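Local coordinates for cell division control protein (Pyrococcus abyssi, PDB 6RPP) that forms an intein of the HINT fold inserted in an archaeal minichromosome maintenance helicase, and probably mediates protein splicing, at residues E30-E33 / K34-K37; S55-L58 / E59-K62. The protein carries 2 engineered substitutions. All coordinates share one frame; numbering follows the deposited sequence.

Interaction 1. Residues E30-E33 / K34-K37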
ATOM      1  N   GLU A  30       9.715  -2.810  16.665  1.00 20.57           N
ATOM      2  CA  GLU A  30      10.190  -2.684  18.048  1.00 23.01           C
ATOM      3  C   GLU A  30      10.217  -4.043  18.756  1.00 23.97           C
ATOM      4  O   GLU A  30      11.172  -4.371  19.473  1.00 25.18           O
ATOM      5  CB  GLU A  30       9.296  -1.701  18.804  1.00 27.21           C
ATOM      6  CG  GLU A  30       9.805  -1.349  20.182  1.00 30.31           C
ATOM      7  CD  GLU A  30       8.941  -0.292  20.875  1.00 47.80           C
ATOM      8  OE1 GLU A  30       7.859   0.044  20.338  1.00 52.32           O
ATOM      9  OE2 GLU A  30       9.335   0.185  21.965  1.00 55.05           O
ATOM     10  N   GLU A  31       9.200  -4.872  18.532  1.00 22.43           N
ATOM     11  CA  GLU A  31       9.173  -6.156  19.206  1.00 23.64           C
ATOM     12  C   GLU A  31      10.261  -7.071  18.655  1.00 24.35           C
ATOM     13  O   GLU A  31      10.926  -7.782  19.429  1.00 27.14           O
ATOM     14  CB  GLU A  31       7.783  -6.766  19.032  1.00 27.79           C
ATOM     15  CG  GLU A  31       7.565  -8.040  19.806  1.00 39.96           C
ATOM     16  CD  GLU A  31       6.123  -8.465  19.785  1.00 48.22           C
ATOM     17  OE1 GLU A  31       5.342  -8.017  20.655  1.00 54.64           O
ATOM     18  OE2 GLU A  31       5.775  -9.246  18.888  1.00 47.32           O
ATOM     19  N   ALA A  32      10.454  -7.057  17.320  1.00 22.16           N
ATOM     20  CA  ALA A  32      11.449  -7.940  16.708  1.00 25.50           C
ATOM     21  C   ALA A  32      12.872  -7.507  17.056  1.00 23.73           C
ATOM     22  O   ALA A  32      13.773  -8.363  17.123  1.00 25.26           O
ATOM     23  CB  ALA A  32      11.257  -7.996  15.186  1.00 23.75           C
ATOM     24  N   GLU A  33      13.093  -6.196  17.297  1.00 26.80           N
ATOM     25  CA  GLU A  33      14.406  -5.744  17.784  1.00 28.54           C
ATOM     26  C   GLU A  33      14.827  -6.504  19.034  1.00 33.83           C
ATOM     27  O   GLU A  33      16.013  -6.817  19.217  1.00 36.03           O
ATOM     28  CB  GLU A  33      14.401  -4.239  18.103  1.00 26.33           C
ATOM     29  CG  GLU A  33      14.504  -3.396  16.862  1.00 32.33           C
ATOM     30  CD  GLU A  33      14.250  -1.914  17.105  1.00 38.59           C
ATOM     31  OE1 GLU A  33      13.730  -1.552  18.183  1.00 38.82           O
ATOM     32  OE2 GLU A  33      14.566  -1.111  16.200  1.00 44.70           O
ATOM     33  N   LYS A  34      13.874  -6.800  19.905  1.00 26.92           N
ATOM     34  CA  LYS A  34      14.195  -7.380  21.200  1.00 29.23           C
ATOM     35  C   LYS A  34      14.129  -8.904  21.223  1.00 29.82           C
ATOM     36  O   LYS A  34      14.686  -9.520  22.140  1.00 35.72           O
ATOM     37  CB  LYS A  34      13.250  -6.813  22.265  1.00 34.19           C
ATOM     38  CG  LYS A  34      13.460  -5.322  22.508  1.00 41.77           C
ATOM     39  CD  LYS A  34      12.611  -4.795  23.643  1.00 50.10           C
ATOM     40  CE  LYS A  34      13.106  -3.428  24.104  1.00 61.40           C
ATOM     41  NZ  LYS A  34      13.539  -3.444  25.533  1.00 68.12           N
ATOM     42  N   ASN A  35      13.459  -9.538  20.250  1.00 29.25           N
ATOM     43  CA  ASN A  35      13.369 -10.982  20.341  1.00 29.94           C
ATOM     44  C   ASN A  35      14.238 -11.686  19.312  1.00 35.59           C
ATOM     45  O   ASN A  35      14.184 -12.917  19.211  1.00 38.63           O
ATOM     46  CB  ASN A  35      11.906 -11.444  20.268  1.00 29.19           C
ATOM     47  CG  ASN A  35      11.258 -11.145  18.947  1.00 27.34           C
ATOM     48  OD1 ASN A  35      11.940 -10.862  17.964  1.00 29.39           O
ATOM     49  ND2 ASN A  35       9.920 -11.136  18.925  1.00 31.48           N
ATOM     50  N   GLY A  36      15.038 -10.925  18.559  1.00 35.07           N
ATOM     51  CA  GLY A  36      15.993 -11.483  17.625  1.00 33.97           C
ATOM     52  C   GLY A  36      15.441 -11.783  16.253  1.00 37.84           C
ATOM     53  O   GLY A  36      16.143 -12.404  15.448  1.00 42.96           O
ATOM     54  N   LYS A  37      14.201 -11.386  15.965  1.00 29.47           N
ATOM     55  CA  LYS A  37      13.561 -11.697  14.697  1.00 28.28           C
ATOM     56  C   LYS A  37      13.640 -10.547  13.709  1.00 27.55           C
ATOM     57  O   LYS A  37      13.015 -10.605  12.654  1.00 32.68           O
ATOM     58  CB  LYS A  37      12.110 -12.096  14.945  1.00 32.26           C
ATOM     59  CG  LYS A  37      12.041 -13.381  15.766  1.00 34.21           C
ATOM     60  CD  LYS A  37      10.620 -13.867  15.982  1.00 34.60           C
ATOM     61  CE  LYS A  37      10.603 -15.250  16.646  1.00 45.30           C
ATOM     62  NZ  LYS A  37      11.345 -15.263  17.944  1.00 56.37           N
TER
HETATM   63  O   HOH W   1       7.923 -10.460  16.885  1.00 34.28           O
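The carbonyl oxygen Ala32 O is gripped by three backbone amides at once, all through weak, bent bonds: Asn35 N, Gly36 N and Lys37 N, the last 3.3 Å from Ala32 O. One residue earlier, Lys34 N donates to Glu31 O at 3.1 Å, an i to i+3 bond, while Glu30 O lies 3.7 Å from Lys34 N. Asn35 N is split weakly between Glu31 O and Ala32 O.

Asn35 supplies the side-chain part. With chi1 at 65° its CG sits between backbone N and carbonyl carbon, which folds the amide back over the final turn, CG lying 3.4 Å from Glu31 O. OD1 accepts from Lys37 N at 3.1 Å, the donor tilted 21° from the carbonyl plane, so Lys37 N is divided between this oxygen and Ala32 O. ND2 of Asn35 donates an N-H to a water 2.9 Å away, which in turn donates to Glu31 OE2. This water bridge links a carboxylate and an amide whose planes are 52° apart and which do not meet directly.

Ala32 CB lies 3.8 Å from Lys37 C, and also touches Ala47 of strand 44-56. Gly36, with positive phi, turns the chain out of the helix. The long bond from Lys37 N to Ala32 O resembles the outer bond of a Schellman motif, but Gly36 N stays 4.3 Å from Glu33 O, so the inner bond is missing; this is a glycine-terminated helix C-cap reinforced by an Asx turn.

Interaction 2. Residues S55-L58 / E59-K62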
ATOM      1  N   SER A  55      -8.123  -7.955   0.918  1.00 21.05           N
ATOM      2  CA  SER A  55      -7.428  -8.014  -0.358  1.00 18.94           C
ATOM      3  C   SER A  55      -8.386  -8.223  -1.518  1.00 25.49           C
ATOM      4  O   SER A  55      -9.370  -8.951  -1.406  1.00 25.25           O
ATOM      5  CB  SER A  55      -6.413  -9.090  -0.336  1.00 22.80           C
ATOM      6  OG  SER A  55      -5.525  -8.875   0.756  1.00 21.70           O
ATOM      7  N   LEU A  56      -8.065  -7.590  -2.636  1.00 21.00           N
ATOM      8  CA  LEU A  56      -8.785  -7.834  -3.884  1.00 23.66           C
ATOM      9  C   LEU A  56      -8.244  -9.055  -4.625  1.00 21.22           C
ATOM     10  O   LEU A  56      -7.029  -9.236  -4.766  1.00 22.85           O
ATOM     11  CB  LEU A  56      -8.681  -6.606  -4.775  1.00 21.55           C
ATOM     12  CG  LEU A  56      -9.428  -6.588  -6.104  1.00 22.67           C
ATOM     13  CD1 LEU A  56     -10.926  -6.685  -5.904  1.00 24.33           C
ATOM     14  CD2 LEU A  56      -9.042  -5.318  -6.851  1.00 23.37           C
ATOM     15  N   ASP A  57      -9.166  -9.905  -5.099  1.00 20.27           N
ATOM     16  CA  ASP A  57      -8.880 -10.951  -6.076  1.00 18.96           C
ATOM     17  C   ASP A  57      -9.008 -10.304  -7.445  1.00 23.83           C
ATOM     18  O   ASP A  57     -10.118  -9.974  -7.869  1.00 31.51           O
ATOM     19  CB  ASP A  57      -9.876 -12.092  -5.864  1.00 25.91           C
ATOM     20  CG  ASP A  57      -9.652 -13.263  -6.785  1.00 34.90           C
ATOM     21  OD1 ASP A  57      -9.244 -13.085  -7.945  1.00 31.44           O
ATOM     22  OD2 ASP A  57      -9.926 -14.387  -6.337  1.00 39.90           O
ATOM     23  N   LEU A  58      -7.887 -10.109  -8.143  1.00 25.29           N
ATOM     24  CA  LEU A  58      -7.996  -9.340  -9.373  1.00 29.62           C
ATOM     25  C   LEU A  58      -8.707 -10.102 -10.484  1.00 30.48           C
ATOM     26  O   LEU A  58      -9.289  -9.467 -11.368  1.00 39.67           O
ATOM     27  CB  LEU A  58      -6.624  -8.883  -9.828  1.00 34.55           C
ATOM     28  CG  LEU A  58      -6.437  -7.661  -8.936  1.00 43.71           C
ATOM     29  CD1 LEU A  58      -5.050  -7.598  -8.487  1.00 52.75           C
ATOM     30  CD2 LEU A  58      -6.892  -6.392  -9.639  1.00 31.47           C
ATOM     31  N   GLU A  59      -8.724 -11.436 -10.445  1.00 28.56           N
ATOM     32  CA  GLU A  59      -9.422 -12.150 -11.505  1.00 29.21           C
ATOM     33  C   GLU A  59     -10.934 -12.086 -11.349  1.00 35.05           C
ATOM     34  O   GLU A  59     -11.663 -11.991 -12.348  1.00 42.95           O
ATOM     35  CB  GLU A  59      -8.975 -13.621 -11.525  1.00 35.68           C
ATOM     36  CG  GLU A  59      -7.508 -13.823 -11.795  1.00 33.89           C
ATOM     37  CD  GLU A  59      -7.179 -15.252 -12.235  1.00 34.26           C
ATOM     38  OE1 GLU A  59      -8.110 -16.024 -12.553  1.00 38.84           O
ATOM     39  OE2 GLU A  59      -5.996 -15.571 -12.294  1.00 40.43           O
ATOM     40  N   THR A  60     -11.431 -12.165 -10.121  1.00 29.43           N
ATOM     41  CA  THR A  60     -12.870 -12.242  -9.876  1.00 33.33           C
ATOM     42  C   THR A  60     -13.454 -10.959  -9.314  1.00 31.11           C
ATOM     43  O   THR A  60     -14.686 -10.826  -9.241  1.00 31.68           O
ATOM     44  CB  THR A  60     -13.166 -13.366  -8.885  1.00 36.75           C
ATOM     45  OG1 THR A  60     -12.679 -12.995  -7.593  1.00 33.86           O
ATOM     46  CG2 THR A  60     -12.516 -14.679  -9.347  1.00 39.10           C
ATOM     47  N   LEU A  61     -12.599 -10.052  -8.865  1.00 27.01           N
ATOM     48  CA  LEU A  61     -12.952  -8.782  -8.237  1.00 28.49           C
ATOM     49  C   LEU A  61     -13.646  -8.960  -6.883  1.00 32.40           C
ATOM     50  O   LEU A  61     -14.233  -8.028  -6.361  1.00 37.33           O
ATOM     51  CB  LEU A  61     -13.789  -7.919  -9.184  1.00 33.53           C
ATOM     52  CG  LEU A  61     -13.033  -6.937 -10.068  1.00 38.74           C
ATOM     53  CD1 LEU A  61     -12.048  -7.661 -10.940  1.00 49.26           C
ATOM     54  CD2 LEU A  61     -14.008  -6.128 -10.927  1.00 37.80           C
ATOM     55  N   LYS A  62     -13.548 -10.132  -6.280  1.00 28.59           N
ATOM     56  CA  LYS A  62     -14.068 -10.341  -4.936  1.00 32.78           C
ATOM     57  C   LYS A  62     -13.098  -9.742  -3.932  1.00 34.91           C
ATOM     58  O   LYS A  62     -11.891  -9.739  -4.154  1.00 30.71           O
ATOM     59  CB  LYS A  62     -14.238 -11.836  -4.649  1.00 34.29           C
ATOM     60  CG  LYS A  62     -15.570 -12.396  -5.153  1.00 56.37           C
ATOM     61  CD  LYS A  62     -16.090 -13.535  -4.295  1.00 77.30           C
ATOM     62  CE  LYS A  62     -15.128 -14.713  -4.271  1.00 83.69           C
ATOM     63  NZ  LYS A  62     -15.846 -16.021  -4.418  1.00 85.77           N
TER
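Residues 55-58 and 59-62 fold back on each other, their end-to-end directions 142° apart, with Asp57 facing Lys62 and Leu61 across a tight hairpin turn. Asp57 N donates almost straight to Lys62 O at 2.9 Å (177°), and Leu61 N closes the loop on Asp57 O at 2.7 Å. Residues 58-60 are near-helical and Leu61 has positive phi, as fits a four-residue hairpin loop.

The carboxylate of Asp57, its CG anti to the backbone N (chi1 -178°), lies against the turn, beside Thr60. OD1 takes Thr60 N at 3.2 Å, met from above the carboxylate plane, and more weakly Glu59 N; OD2 pairs with Arg64 in a salt bridge. Thr60 OG1, 3.1 Å from Asp57 CG, accepts from Lys62 N in an ST turn. Were Asp57 shortened to an alanine, the amides of Glu59 and Thr60 would probably lose their shared acceptor and Arg64 this carboxylate, letting the loop move more freely. Leu61 CD1 meanwhile comes within 3.3 Å of Leu58 O.

The turn joins strand 44-56 to its antiparallel neighbour 63-75; Leu58 and Leu61 both rest on Trp131, and Leu56 on Val129, of strand 128-140.

Interactions 1 and 2 are separate local elements in series along the chain, their centres 34 Å apart and their nearest atoms about 21 Å apart. What connects them is the long strand 44-56: the helix end of interaction 1 packs on it near its start through Ala47 and Pro48, and interaction 2 turns the chain at its far end. Gly36 follows the helix, whereas Leu61 is the last residue of the hairpin loop; both have positive phi. A side chain accepts from one backbone amide at Asn35 and from two at Asp57. The centre of interaction 1 is about 24 Å, and that of interaction 2 about 16 Å, from the centre of the chain.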